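PDB 3NPK: geranyltranstransferase from Campylobacter jejuni, which probably catalyses the condensation of geranyl diphosphate with isopentenyl diphosphate to farnesyl diphosphate, releasing pyrophosphate, in isoprenoid biosynthesis. Local coordinates for residues Leu67-Ile72 with Ala176-Ala181; Ser76-Asp81 with Pro95-Ser100; Phe211-Asp216 with Ile250-Asn255; Gln262-Leu267 with Met274-Ile279. All coordinates share one frame; numbering follows the deposited sequence.

Contact 1 (Leu67-Ile72 with Ala176-Ala181); sequences LALEFI and ARLIAA
Leu178 of helix 164-189 pushes its forked end between Leu69 and Ile72, which sit one turn apart on helix 59-80. The contact across the two segments is wholly apolar. Leu178 CD1 rests on Leu69 CD2 at 4.0 Å, the two side chains lying alongside with opposite senses. The other branch, Leu178 CD2, meets Ile72 CG2, also at 4.0 Å, and here the side chains run at a slant to one another. With CG opposite the backbone N (chi1 -169°), the fork is carried toward helix 59-80, one methyl for each partner. The backbones remain well separated, with Leu69 CA 8.3 Å from Leu178 CA. The centre of the contact lies about 4 Å from the centre of the chain, in the all-helical bundle of the polyprenyl synthetase fold, where the helices surround the reaction cavity. The side chain of Leu178 is about 9 Å from the bound pyrophosphate and also touches Arg43, which helps to line that pocket. No hydrogen bond joins the two segments; Glu70, beside the contact, bonds through OE2 to Ala44 N and packs on Arg43. Helix 103-122 closes in on Ile72 through Asn114 and Ala117, while Leu47 of helix 42-54 meets Leu69.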
loop_
_atom_site.group_PDB
_atom_site.type_symbol
_atom_site.label_atom_id
_atom_site.label_comp_id
_atom_site.label_asym_id
_atom_site.label_seq_id
_atom_site.Cartn_x
_atom_site.Cartn_y
_atom_site.Cartn_z
ATOM N N LEU A 67 6.732 11.545 6.534
ATOM C CA LEU A 67 7.445 10.679 5.600
ATOM C C LEU A 67 6.489 9.702 4.908
ATOM O O LEU A 67 6.548 9.523 3.683
ATOM C CB LEU A 67 8.543 9.910 6.328
ATOM C CG LEU A 67 9.551 9.200 5.420
ATOM C CD1 LEU A 67 10.257 10.234 4.554
ATOM C CD2 LEU A 67 10.549 8.448 6.284
ATOM N N ALA A 68 5.596 9.092 5.681
ATOM C CA ALA A 68 4.604 8.178 5.119
ATOM C C ALA A 68 3.753 8.871 4.042
ATOM O O ALA A 68 3.484 8.283 2.979
ATOM C CB ALA A 68 3.716 7.630 6.222
ATOM N N LEU A 69 3.327 10.107 4.317
ATOM C CA LEU A 69 2.560 10.893 3.349
ATOM C C LEU A 69 3.323 11.085 2.054
ATOM O O LEU A 69 2.758 10.914 0.966
ATOM C CB LEU A 69 2.203 12.264 3.910
ATOM C CG LEU A 69 0.957 12.370 4.763
ATOM C CD1 LEU A 69 0.995 13.720 5.488
ATOM C CD2 LEU A 69 -0.295 12.219 3.908
ATOM N N GLU A 70 4.605 11.430 2.168
ATOM C CA GLU A 70 5.404 11.661 0.971
ATOM C C GLU A 70 5.739 10.352 0.235
ATOM O O GLU A 70 5.889 10.360 -0.993
ATOM C CB GLU A 70 6.650 12.490 1.300
ATOM C CG GLU A 70 6.268 13.886 1.764
ATOM C CD GLU A 70 5.639 14.775 0.669
ATOM O OE1 GLU A 70 5.948 14.619 -0.540
ATOM O OE2 GLU A 70 4.838 15.658 1.033
ATOM N N PHE A 71 5.813 9.235 0.963
ATOM C CA PHE A 71 5.981 7.934 0.299
ATOM C C PHE A 71 4.752 7.640 -0.559
ATOM O O PHE A 71 4.883 7.188 -1.699
ATOM C CB PHE A 71 6.177 6.789 1.304
ATOM C CG PHE A 71 7.578 6.686 1.895
ATOM C CD1 PHE A 71 8.564 7.626 1.634
ATOM C CD2 PHE A 71 7.877 5.640 2.743
ATOM C CE1 PHE A 71 9.838 7.504 2.202
ATOM C CE2 PHE A 71 9.132 5.505 3.322
ATOM C CZ PHE A 71 10.116 6.443 3.049
ATOM N N ILE A 72 3.560 7.853 -0.004
ATOM C CA ILE A 72 2.335 7.629 -0.765
ATOM C C ILE A 72 2.316 8.546 -1.960
ATOM O O ILE A 72 2.019 8.120 -3.071
ATOM C CB ILE A 72 1.077 7.929 0.084
ATOM C CG1 ILE A 72 0.894 6.829 1.132
ATOM C CG2 ILE A 72 -0.184 8.134 -0.817
ATOM C CD1 ILE A 72 0.565 5.472 0.537
ATOM N N ALA A 176 -7.618 16.216 -3.600
ATOM C CA ALA A 176 -7.998 16.972 -2.402
ATOM C C ALA A 176 -8.019 16.103 -1.148
ATOM O O ALA A 176 -7.664 16.567 -0.072
ATOM C CB ALA A 176 -9.342 17.667 -2.576
ATOM N N ARG A 177 -8.442 14.847 -1.272
ATOM C CA ARG A 177 -8.565 14.024 -0.073
ATOM C C ARG A 177 -7.226 13.771 0.613
ATOM O O ARG A 177 -7.159 13.764 1.830
ATOM C CB ARG A 177 -9.351 12.730 -0.336
ATOM C CG ARG A 177 -10.878 12.985 -0.297
ATOM C CD ARG A 177 -11.718 11.725 -0.332
ATOM N NE ARG A 177 -13.135 12.072 -0.287
ATOM C CZ ARG A 177 -14.128 11.206 -0.107
ATOM N NH1 ARG A 177 -13.882 9.913 0.034
ATOM N NH2 ARG A 177 -15.374 11.652 -0.060
ATOM N N LEU A 178 -6.155 13.591 -0.159
ATOM C CA LEU A 178 -4.839 13.374 0.443
ATOM C C LEU A 178 -4.296 14.651 1.113
ATOM O O LEU A 178 -3.628 14.580 2.151
ATOM C CB LEU A 178 -3.841 12.829 -0.588
ATOM C CG LEU A 178 -2.523 12.319 0.024
ATOM C CD1 LEU A 178 -2.759 11.186 0.993
ATOM C CD2 LEU A 178 -1.549 11.888 -1.061
ATOM N N ILE A 179 -4.592 15.818 0.531
ATOM C CA ILE A 179 -4.250 17.104 1.154
ATOM C C ILE A 179 -5.015 17.291 2.473
ATOM O O ILE A 179 -4.430 17.645 3.510
ATOM C CB ILE A 179 -4.501 18.277 0.171
ATOM C CG1 ILE A 179 -3.469 18.210 -0.963
ATOM C CG2 ILE A 179 -4.433 19.621 0.876
ATOM C CD1 ILE A 179 -3.810 19.030 -2.179
ATOM N N ALA A 180 -6.314 17.026 2.443
ATOM C CA ALA A 180 -7.129 17.048 3.664
ATOM C C ALA A 180 -6.598 16.052 4.703
ATOM O O ALA A 180 -6.541 16.341 5.911
ATOM C CB ALA A 180 -8.595 16.737 3.323
ATOM N N ALA A 181 -6.201 14.873 4.239
ATOM C CA ALA A 181 -5.659 13.862 5.148
ATOM C C ALA A 181 -4.384 14.348 5.839
ATOM O O ALA A 181 -4.176 14.079 7.011
ATOM C CB ALA A 181 -5.382 12.555 4.398
#

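Contact 2 (Ser76-Asp81 with Pro95-Ser100)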
loop_
_atom_site.group_PDB
_atom_site.type_symbol
_atom_site.label_atom_id
_atom_site.label_comp_id
_atom_site.label_asym_id
_atom_site.label_seq_id
_atom_site.Cartn_x
_atom_site.Cartn_y
_atom_site.Cartn_z
ATOM N N SER A 76 2.466 7.452 -6.004
ATOM C CA SER A 76 1.375 7.773 -6.916
ATOM C C SER A 76 1.902 8.452 -8.170
ATOM O O SER A 76 1.393 8.212 -9.269
ATOM C CB SER A 76 0.300 8.625 -6.216
ATOM O OG SER A 76 0.664 9.990 -6.103
ATOM N N LEU A 77 2.927 9.288 -8.016
ATOM C CA LEU A 77 3.516 9.957 -9.167
ATOM C C LEU A 77 4.189 8.955 -10.096
ATOM O O LEU A 77 4.068 9.060 -11.314
ATOM C CB LEU A 77 4.534 11.006 -8.735
ATOM C CG LEU A 77 4.003 12.123 -7.833
ATOM C CD1 LEU A 77 5.085 13.144 -7.566
ATOM C CD2 LEU A 77 2.752 12.797 -8.412
ATOM N N ILE A 78 4.912 8.002 -9.510
ATOM C CA ILE A 78 5.624 6.993 -10.283
ATOM C C ILE A 78 4.630 6.155 -11.088
ATOM O O ILE A 78 4.816 5.934 -12.302
ATOM C CB ILE A 78 6.486 6.096 -9.365
ATOM C CG1 ILE A 78 7.644 6.902 -8.759
ATOM C CG2 ILE A 78 7.009 4.867 -10.125
ATOM C CD1 ILE A 78 8.345 6.223 -7.566
ATOM N N HIS A 79 3.544 5.710 -10.444
ATOM C CA HIS A 79 2.536 4.960 -11.201
ATOM C C HIS A 79 1.812 5.818 -12.235
ATOM O O HIS A 79 1.588 5.367 -13.364
ATOM C CB HIS A 79 1.559 4.219 -10.285
ATOM C CG HIS A 79 2.141 2.977 -9.684
ATOM N ND1 HIS A 79 1.381 2.052 -8.993
ATOM C CD2 HIS A 79 3.407 2.481 -9.706
ATOM C CE1 HIS A 79 2.159 1.057 -8.596
ATOM N NE2 HIS A 79 3.393 1.296 -9.013
ATOM N N ASP A 80 1.458 7.053 -11.871
ATOM C CA ASP A 80 0.732 7.916 -12.806
ATOM C C ASP A 80 1.573 8.231 -14.049
ATOM O O ASP A 80 1.024 8.424 -15.136
ATOM C CB ASP A 80 0.331 9.218 -12.136
ATOM C CG ASP A 80 -0.722 9.029 -11.048
ATOM O OD1 ASP A 80 -1.193 7.885 -10.815
ATOM O OD2 ASP A 80 -1.063 10.040 -10.413
ATOM N N ASP A 81 2.899 8.239 -13.891
ATOM C CA ASP A 81 3.800 8.565 -15.001
ATOM C C ASP A 81 3.998 7.394 -15.975
ATOM O O ASP A 81 4.549 7.589 -17.066
ATOM C CB ASP A 81 5.171 9.024 -14.466
ATOM C CG ASP A 81 5.140 10.438 -13.909
ATOM O OD1 ASP A 81 4.170 11.169 -14.203
ATOM O OD2 ASP A 81 6.080 10.818 -13.170
ATOM N N PRO A 95 14.703 11.956 -15.541
ATOM C CA PRO A 95 13.874 10.971 -16.249
ATOM C C PRO A 95 13.028 10.164 -15.278
ATOM O O PRO A 95 13.410 9.940 -14.135
ATOM C CB PRO A 95 14.902 10.066 -16.935
ATOM C CG PRO A 95 16.103 10.948 -17.117
ATOM C CD PRO A 95 16.132 11.821 -15.876
ATOM N N THR A 96 11.861 9.744 -15.732
ATOM C CA THR A 96 11.023 8.868 -14.929
ATOM C C THR A 96 11.666 7.493 -14.737
ATOM O O THR A 96 12.567 7.102 -15.503
ATOM C CB THR A 96 9.649 8.731 -15.574
ATOM O OG1 THR A 96 9.835 8.557 -16.988
ATOM C CG2 THR A 96 8.836 9.992 -15.320
ATOM N N LEU A 97 11.228 6.759 -13.713
ATOM C CA LEU A 97 11.853 5.466 -13.407
ATOM C C LEU A 97 11.749 4.465 -14.542
ATOM O O LEU A 97 12.631 3.629 -14.718
ATOM C CB LEU A 97 11.262 4.832 -12.146
ATOM C CG LEU A 97 11.668 5.470 -10.820
ATOM C CD1 LEU A 97 11.014 4.690 -9.681
ATOM C CD2 LEU A 97 13.177 5.552 -10.669
ATOM N N HIS A 98 10.661 4.513 -15.302
ATOM C CA HIS A 98 10.531 3.519 -16.357
ATOM C C HIS A 98 11.450 3.842 -17.534
ATOM O O HIS A 98 11.731 2.967 -18.343
ATOM C CB HIS A 98 9.074 3.348 -16.802
ATOM C CG HIS A 98 8.461 4.595 -17.335
ATOM N ND1 HIS A 98 7.875 5.541 -16.523
ATOM C CD2 HIS A 98 8.362 5.067 -18.599
ATOM C CE1 HIS A 98 7.424 6.535 -17.268
ATOM N NE2 HIS A 98 7.712 6.273 -18.531
ATOM N N LYS A 99 11.917 5.086 -17.618
ATOM C CA LYS A 99 12.910 5.454 -18.634
ATOM C C LYS A 99 14.335 5.162 -18.164
ATOM O O LYS A 99 15.154 4.656 -18.933
ATOM C CB LYS A 99 12.778 6.933 -18.990
ATOM C CG LYS A 99 11.386 7.342 -19.499
ATOM C CD LYS A 99 11.066 6.710 -20.835
ATOM C CE LYS A 99 12.077 7.151 -21.885
ATOM N NZ LYS A 99 11.704 6.708 -23.260
ATOM N N SER A 100 14.644 5.488 -16.911
ATOM C CA SER A 100 15.986 5.239 -16.380
ATOM C C SER A 100 16.261 3.766 -16.154
ATOM O O SER A 100 17.398 3.306 -16.335
ATOM C CB SER A 100 16.205 5.985 -15.069
ATOM O OG SER A 100 16.409 7.360 -15.318
HETATM O O HOH W 1 7.304 5.735 -13.626
#
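The last turn of helix 59-80 and the start of the short helix 97-100 lie close together, with Ile78 CA 7.1 Å from Leu97 CA and Asp81 CA 7.2 Å from Thr96 CA. Leu97 CD1 makes the apolar touch, meeting CG1, CG2 and CD1 of Ile78, with Ile78 CD1 nearest at 3.7 Å. The methyl of Thr96 lies against the Asp81 carboxylate, CG2 to OD2 3.6 Å. With chi1 at 43°, the Thr96 hydroxyl is turned from Asp81 to bond Ala88 O, and its OG1 stands over one face of the His98 ring, toward the rim. His98 brings CE1 to 3.1 Å from Asp81 O, an oblique approach. A water in the plane of the ring, at its edge, joins His98 ND1 (3.0 Å) to Ile78 O, to which it donates (2.8 Å). Asp81 and Asp80, with Asp86, match the first aspartate-rich DDxxxxD motif of trans-prenyltransferases, whose aspartates in relatives bind magnesium. Asp81 OD1 forms a salt bridge with Arg91 of strand 90-91, which pairs antiparallel with strand 94-95 just ahead of Thr96. Helix 103-122 supplies Val109 against both Ile78 and Leu97, and helix 27-37 adds Met34 and Leu33.

Contact 3 (Phe211-Asp216 with Ile250-Asn255); sequences FQINDD and IKTKEN
Ile213 and Asn214 directly precede Asp215 and Asp216, which by sequence begin the second aspartate-rich DDxxD motif of the trans-prenyltransferases, and they pack helix 194-220 against Thr252 and Lys253 of helix 246-265. The two short helical segments run roughly antiparallel, at 151°, with their axes 9.6 Å apart at closest approach; Ile213 CA and Lys253 CA come within 6.4 Å. Ile213 divides its branches between two partners. Its CD1 meets Thr252 CG2 at 4.0 Å, the side chains set nearly perpendicular, while its CG2 lies 3.9 Å from Lys253 CB as the two side chains run by one another head to tail. Lys253 leaves its helix with CG opposite the backbone N, and a bend at chi3 (77°) turns the end of the chain toward Asn214. Its CD then passes 3.9 Å from Asn214 CB, and NZ gives a weak hydrogen bond to Asn214 OD1 at 3.4 Å. The hydroxyl of Thr252 bonds back to Gln248 O in its own helix, while CG2, opposite the backbone N, faces Ile213. Around this patch, Phe240 also packs on Ile213, and Ile217 on Lys253, whereas Asp216 OD2 is tied to Phe240 N. The contact thus rests mainly on carbon: the lysine contributes its aliphatic chain as much as its ammonium group. Its long bond gives the amide oxygen OD1 of buried Asn214 a charged but probably loosely held partner beside the aspartate motif.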
loop_
_atom_site.group_PDB
_atom_site.type_symbol
_atom_site.label_atom_id
_atom_site.label_comp_id
_atom_site.label_asym_id
_atom_site.label_seq_id
_atom_site.Cartn_x
_atom_site.Cartn_y
_atom_site.Cartn_z
ATOM N N PHE A 211 -6.765 24.623 -5.798
ATOM C CA PHE A 211 -5.536 24.440 -6.560
ATOM C C PHE A 211 -5.835 23.951 -7.975
ATOM O O PHE A 211 -5.206 24.392 -8.935
ATOM C CB PHE A 211 -4.596 23.450 -5.872
ATOM C CG PHE A 211 -4.078 23.915 -4.542
ATOM C CD1 PHE A 211 -4.082 25.258 -4.199
ATOM C CD2 PHE A 211 -3.556 23.003 -3.641
ATOM C CE1 PHE A 211 -3.589 25.677 -2.974
ATOM C CE2 PHE A 211 -3.065 23.413 -2.415
ATOM C CZ PHE A 211 -3.078 24.756 -2.083
ATOM N N GLN A 212 -6.793 23.040 -8.108
ATOM C CA GLN A 212 -7.119 22.491 -9.421
ATOM C C GLN A 212 -7.827 23.501 -10.321
ATOM O O GLN A 212 -7.560 23.565 -11.529
ATOM C CB GLN A 212 -7.947 21.213 -9.272
ATOM C CG GLN A 212 -7.156 20.061 -8.686
ATOM C CD GLN A 212 -5.895 19.784 -9.474
ATOM O OE1 GLN A 212 -5.925 19.712 -10.701
ATOM N NE2 GLN A 212 -4.775 19.628 -8.773
ATOM N N ILE A 213 -8.730 24.290 -9.748
ATOM C CA ILE A 213 -9.384 25.341 -10.524
ATOM C C ILE A 213 -8.338 26.328 -10.995
ATOM O O ILE A 213 -8.341 26.735 -12.156
ATOM C CB ILE A 213 -10.446 26.101 -9.708
ATOM C CG1 ILE A 213 -11.539 25.148 -9.234
ATOM C CG2 ILE A 213 -11.041 27.241 -10.549
ATOM C CD1 ILE A 213 -12.518 25.789 -8.263
ATOM N N ASN A 214 -7.431 26.696 -10.096
ATOM C CA ASN A 214 -6.331 27.603 -10.426
ATOM C C ASN A 214 -5.499 27.083 -11.595
ATOM O O ASN A 214 -5.115 27.850 -12.477
ATOM C CB ASN A 214 -5.433 27.836 -9.201
ATOM C CG ASN A 214 -4.269 28.769 -9.497
ATOM O OD1 ASN A 214 -4.466 29.942 -9.821
ATOM N ND2 ASN A 214 -3.048 28.252 -9.386
ATOM N N ASP A 215 -5.210 25.783 -11.592
ATOM C CA ASP A 215 -4.472 25.176 -12.700
ATOM C C ASP A 215 -5.214 25.293 -14.028
ATOM O O ASP A 215 -4.612 25.619 -15.055
ATOM C CB ASP A 215 -4.147 23.714 -12.404
ATOM C CG ASP A 215 -3.083 23.562 -11.339
ATOM O OD1 ASP A 215 -2.447 24.575 -10.977
ATOM O OD2 ASP A 215 -2.881 22.428 -10.859
ATOM N N ASP A 216 -6.518 25.033 -14.016
ATOM C CA ASP A 216 -7.308 25.140 -15.241
ATOM C C ASP A 216 -7.320 26.579 -15.757
ATOM O O ASP A 216 -7.334 26.818 -16.965
ATOM C CB ASP A 216 -8.739 24.647 -15.025
ATOM C CG ASP A 216 -8.832 23.132 -14.921
ATOM O OD1 ASP A 216 -7.786 22.452 -15.038
ATOM O OD2 ASP A 216 -9.959 22.624 -14.726
ATOM N N ILE A 250 -12.757 31.939 -12.573
ATOM C CA ILE A 250 -11.968 32.832 -11.728
ATOM C C ILE A 250 -12.793 33.275 -10.534
ATOM O O ILE A 250 -12.316 33.285 -9.400
ATOM C CB ILE A 250 -11.495 34.070 -12.501
ATOM C CG1 ILE A 250 -10.416 33.678 -13.506
ATOM C CG2 ILE A 250 -10.963 35.136 -11.540
ATOM C CD1 ILE A 250 -10.146 34.752 -14.535
ATOM N N LYS A 251 -14.041 33.637 -10.797
ATOM C CA LYS A 251 -14.946 34.072 -9.742
ATOM C C LYS A 251 -15.150 32.961 -8.712
ATOM O O LYS A 251 -15.231 33.221 -7.509
ATOM C CB LYS A 251 -16.273 34.522 -10.361
ATOM C CG LYS A 251 -17.521 34.069 -9.637
ATOM C CD LYS A 251 -18.019 35.092 -8.629
ATOM C CE LYS A 251 -19.500 34.867 -8.333
ATOM N NZ LYS A 251 -19.917 35.443 -7.020
ATOM N N THR A 252 -15.210 31.721 -9.187
ATOM C CA THR A 252 -15.377 30.577 -8.297
ATOM C C THR A 252 -14.143 30.372 -7.423
ATOM O O THR A 252 -14.263 30.171 -6.221
ATOM C CB THR A 252 -15.664 29.282 -9.079
ATOM O OG1 THR A 252 -16.895 29.426 -9.804
ATOM C CG2 THR A 252 -15.769 28.092 -8.134
ATOM N N LYS A 253 -12.965 30.413 -8.035
ATOM C CA LYS A 253 -11.726 30.306 -7.283
ATOM C C LYS A 253 -11.640 31.425 -6.248
ATOM O O LYS A 253 -11.245 31.195 -5.100
ATOM C CB LYS A 253 -10.517 30.355 -8.220
ATOM C CG LYS A 253 -9.185 30.310 -7.503
ATOM C CD LYS A 253 -8.014 30.642 -8.416
ATOM C CE LYS A 253 -7.915 32.139 -8.675
ATOM N NZ LYS A 253 -6.539 32.549 -9.081
ATOM N N GLU A 254 -12.012 32.638 -6.646
ATOM C CA GLU A 254 -11.919 33.773 -5.736
ATOM C C GLU A 254 -12.904 33.637 -4.578
ATOM O O GLU A 254 -12.562 33.920 -3.423
ATOM C CB GLU A 254 -12.096 35.095 -6.497
ATOM C CG GLU A 254 -10.899 35.416 -7.398
ATOM C CD GLU A 254 -11.122 36.608 -8.322
ATOM O OE1 GLU A 254 -12.267 37.101 -8.413
ATOM O OE2 GLU A 254 -10.144 37.049 -8.968
ATOM N N ASN A 255 -14.121 33.190 -4.876
ATOM C CA ASN A 255 -15.088 32.911 -3.812
ATOM C C ASN A 255 -14.573 31.870 -2.818
ATOM O O ASN A 255 -14.683 32.043 -1.593
ATOM C CB ASN A 255 -16.428 32.450 -4.394
ATOM C CG ASN A 255 -17.201 33.584 -5.047
ATOM O OD1 ASN A 255 -16.923 34.762 -4.808
ATOM N ND2 ASN A 255 -18.177 33.233 -5.875
#

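Contact 4 (Gln262-Leu267 with Met274-Ile279); sequences QDLEKL and MIQNLI
Ile279 N donates to Ile275 O at 2.8 Å, an ordinary turn of helix 269-282 that places both isoleucines on the face turned to Leu264. Leu264, on helix 246-265, meets three side chains of the partner helix. Its CD2 lies 3.9 Å from Ile275 CG2, the two side chains passing at an angle. Its CD1 reaches the tip of Ile279, CD1 to CD1 at 4.1 Å, the side chains pointing end to end. The same CD1 is 3.4 Å from Gln276 OE1, a van der Waals touch in which the glutamine comes across the leucine at about a right angle. Gln276 gets there by a bend at chi2 (65°), which folds its amide back toward Leu264. The segments belong to a helical hairpin: helix 246-265 ends, and after a very short connection helix 269-282 returns alongside it as the last helix of the chain. On the way out of the first helix, Leu267 N bonds to Leu264 O at 3.0 Å, a type I turn over Leu264 to Leu267, and this brings Leu267 round to the partner helix. Leu267 CD1 meets Ile275 CD1 at 3.8 Å, the side chains again roughly perpendicular. Helix 194-220 packs on the hairpin too, with Leu203 against both Leu264 and Leu267, and Leu207 against Ile279.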
loop_
_atom_site.group_PDB
_atom_site.type_symbol
_atom_site.label_atom_id
_atom_site.label_comp_id
_atom_site.label_asym_id
_atom_site.label_seq_id
_atom_site.Cartn_x
_atom_site.Cartn_y
_atom_site.Cartn_z
ATOM N N GLN A 262 -11.779 33.008 5.691
ATOM C CA GLN A 262 -12.615 32.964 6.887
ATOM C C GLN A 262 -12.318 31.725 7.733
ATOM O O GLN A 262 -12.249 31.797 8.970
ATOM C CB GLN A 262 -14.091 32.999 6.493
ATOM C CG GLN A 262 -14.462 34.244 5.721
ATOM C CD GLN A 262 -15.883 34.216 5.222
ATOM O OE1 GLN A 262 -16.806 33.822 5.944
ATOM N NE2 GLN A 262 -16.078 34.646 3.982
ATOM N N ASP A 263 -12.129 30.591 7.062
ATOM C CA ASP A 263 -11.815 29.339 7.742
ATOM C C ASP A 263 -10.459 29.414 8.447
ATOM O O ASP A 263 -10.288 28.883 9.547
ATOM C CB ASP A 263 -11.833 28.165 6.759
ATOM C CG ASP A 263 -13.195 27.965 6.103
ATOM O OD1 ASP A 263 -14.222 28.339 6.716
ATOM O OD2 ASP A 263 -13.235 27.425 4.973
ATOM N N LEU A 264 -9.502 30.091 7.825
ATOM C CA LEU A 264 -8.179 30.226 8.424
ATOM C C LEU A 264 -8.232 31.087 9.687
ATOM O O LEU A 264 -7.489 30.827 10.638
ATOM C CB LEU A 264 -7.178 30.792 7.409
ATOM C CG LEU A 264 -6.718 29.810 6.326
ATOM C CD1 LEU A 264 -6.086 30.552 5.161
ATOM C CD2 LEU A 264 -5.755 28.778 6.903
ATOM N N GLU A 265 -9.111 32.097 9.697
ATOM C CA GLU A 265 -9.273 32.956 10.874
ATOM C C GLU A 265 -9.736 32.174 12.086
ATOM O O GLU A 265 -9.549 32.625 13.210
ATOM C CB GLU A 265 -10.243 34.119 10.626
ATOM C CG GLU A 265 -9.645 35.200 9.737
ATOM C CD GLU A 265 -10.115 36.615 10.066
ATOM O OE1 GLU A 265 -11.185 36.783 10.689
ATOM O OE2 GLU A 265 -9.394 37.569 9.698
ATOM N N LYS A 266 -10.331 31.006 11.861
ATOM C CA LYS A 266 -10.798 30.152 12.956
ATOM C C LYS A 266 -9.732 29.199 13.514
ATOM O O LYS A 266 -9.982 28.466 14.468
ATOM C CB LYS A 266 -12.009 29.338 12.501
ATOM C CG LYS A 266 -13.243 30.165 12.237
ATOM C CD LYS A 266 -13.744 30.782 13.524
ATOM C CE LYS A 266 -15.115 31.401 13.351
ATOM N NZ LYS A 266 -15.460 32.145 14.576
ATOM N N LEU A 267 -8.552 29.200 12.901
ATOM C CA LEU A 267 -7.431 28.415 13.390
ATOM C C LEU A 267 -6.564 29.254 14.311
ATOM O O LEU A 267 -6.650 30.480 14.324
ATOM C CB LEU A 267 -6.553 27.958 12.223
ATOM C CG LEU A 267 -7.208 27.115 11.135
ATOM C CD1 LEU A 267 -6.175 26.681 10.098
ATOM C CD2 LEU A 267 -7.851 25.902 11.764
HETATM N N MSE A 274 1.114 29.858 8.817
HETATM C CA MSE A 274 1.872 28.778 8.189
HETATM C C MSE A 274 1.162 28.224 6.966
HETATM O O MSE A 274 1.783 27.984 5.928
HETATM C CB MSE A 274 2.154 27.664 9.187
HETATM C CG MSE A 274 3.221 28.037 10.186
HETATM SE SE MSE A 274 3.598 26.561 11.407
HETATM C CE MSE A 274 2.225 26.879 12.728
ATOM N N ILE A 275 -0.141 28.016 7.077
ATOM C CA ILE A 275 -0.877 27.469 5.949
ATOM C C ILE A 275 -0.948 28.498 4.825
ATOM O O ILE A 275 -0.807 28.157 3.651
ATOM C CB ILE A 275 -2.272 26.979 6.365
ATOM C CG1 ILE A 275 -2.131 25.817 7.364
ATOM C CG2 ILE A 275 -3.109 26.563 5.133
ATOM C CD1 ILE A 275 -3.445 25.299 7.900
ATOM N N GLN A 276 -1.148 29.761 5.185
ATOM C CA GLN A 276 -1.171 30.839 4.198
ATOM C C GLN A 276 0.131 30.830 3.387
ATOM O O GLN A 276 0.121 30.959 2.166
ATOM C CB GLN A 276 -1.359 32.189 4.903
ATOM C CG GLN A 276 -1.651 33.342 3.982
ATOM C CD GLN A 276 -2.980 33.173 3.280
ATOM O OE1 GLN A 276 -4.001 32.956 3.921
ATOM N NE2 GLN A 276 -2.976 33.275 1.957
ATOM N N ASN A 277 1.255 30.665 4.074
ATOM C CA ASN A 277 2.543 30.624 3.393
ATOM C C ASN A 277 2.625 29.445 2.417
ATOM O O ASN A 277 3.150 29.584 1.312
ATOM C CB ASN A 277 3.686 30.530 4.411
ATOM C CG ASN A 277 3.857 31.809 5.240
ATOM O OD1 ASN A 277 3.142 32.782 5.058
ATOM N ND2 ASN A 277 4.816 31.798 6.151
ATOM N N LEU A 278 2.133 28.278 2.822
ATOM C CA LEU A 278 2.202 27.100 1.950
ATOM C C LEU A 278 1.246 27.223 0.761
ATOM O O LEU A 278 1.556 26.741 -0.330
ATOM C CB LEU A 278 1.949 25.795 2.728
ATOM C CG LEU A 278 2.981 25.473 3.817
ATOM C CD1 LEU A 278 2.444 24.428 4.769
ATOM C CD2 LEU A 278 4.288 24.966 3.201
ATOM N N ILE A 279 0.102 27.873 0.987
ATOM C CA ILE A 279 -0.886 28.181 -0.053
ATOM C C ILE A 279 -0.322 29.143 -1.092
ATOM O O ILE A 279 -0.356 28.863 -2.294
ATOM C CB ILE A 279 -2.150 28.857 0.555
ATOM C CG1 ILE A 279 -2.995 27.842 1.336
ATOM C CG2 ILE A 279 -2.986 29.536 -0.532
ATOM C CD1 ILE A 279 -4.110 28.473 2.166
#

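In the fold
From the N terminus, helix 59-80 comes first and serves two contacts. Contact 1 joins its middle to helix 164-189, closing a loop of 103 residues near the centre of the chain. Nested inside that loop, contact 2 closes a short one between the end of the same helix and helix 97-100, at the first aspartate-rich motif. Contacts 3 and 4 follow in series: the former ties the second motif region of helix 194-220 to helix 246-265, and the latter folds that helix onto the C-terminal helix 269-282. Contacts 1 and 3 touch through Ile179 and Phe211, whereas contacts 2 and 4 lie on opposite sides of the centre, about 33 Å apart between centres.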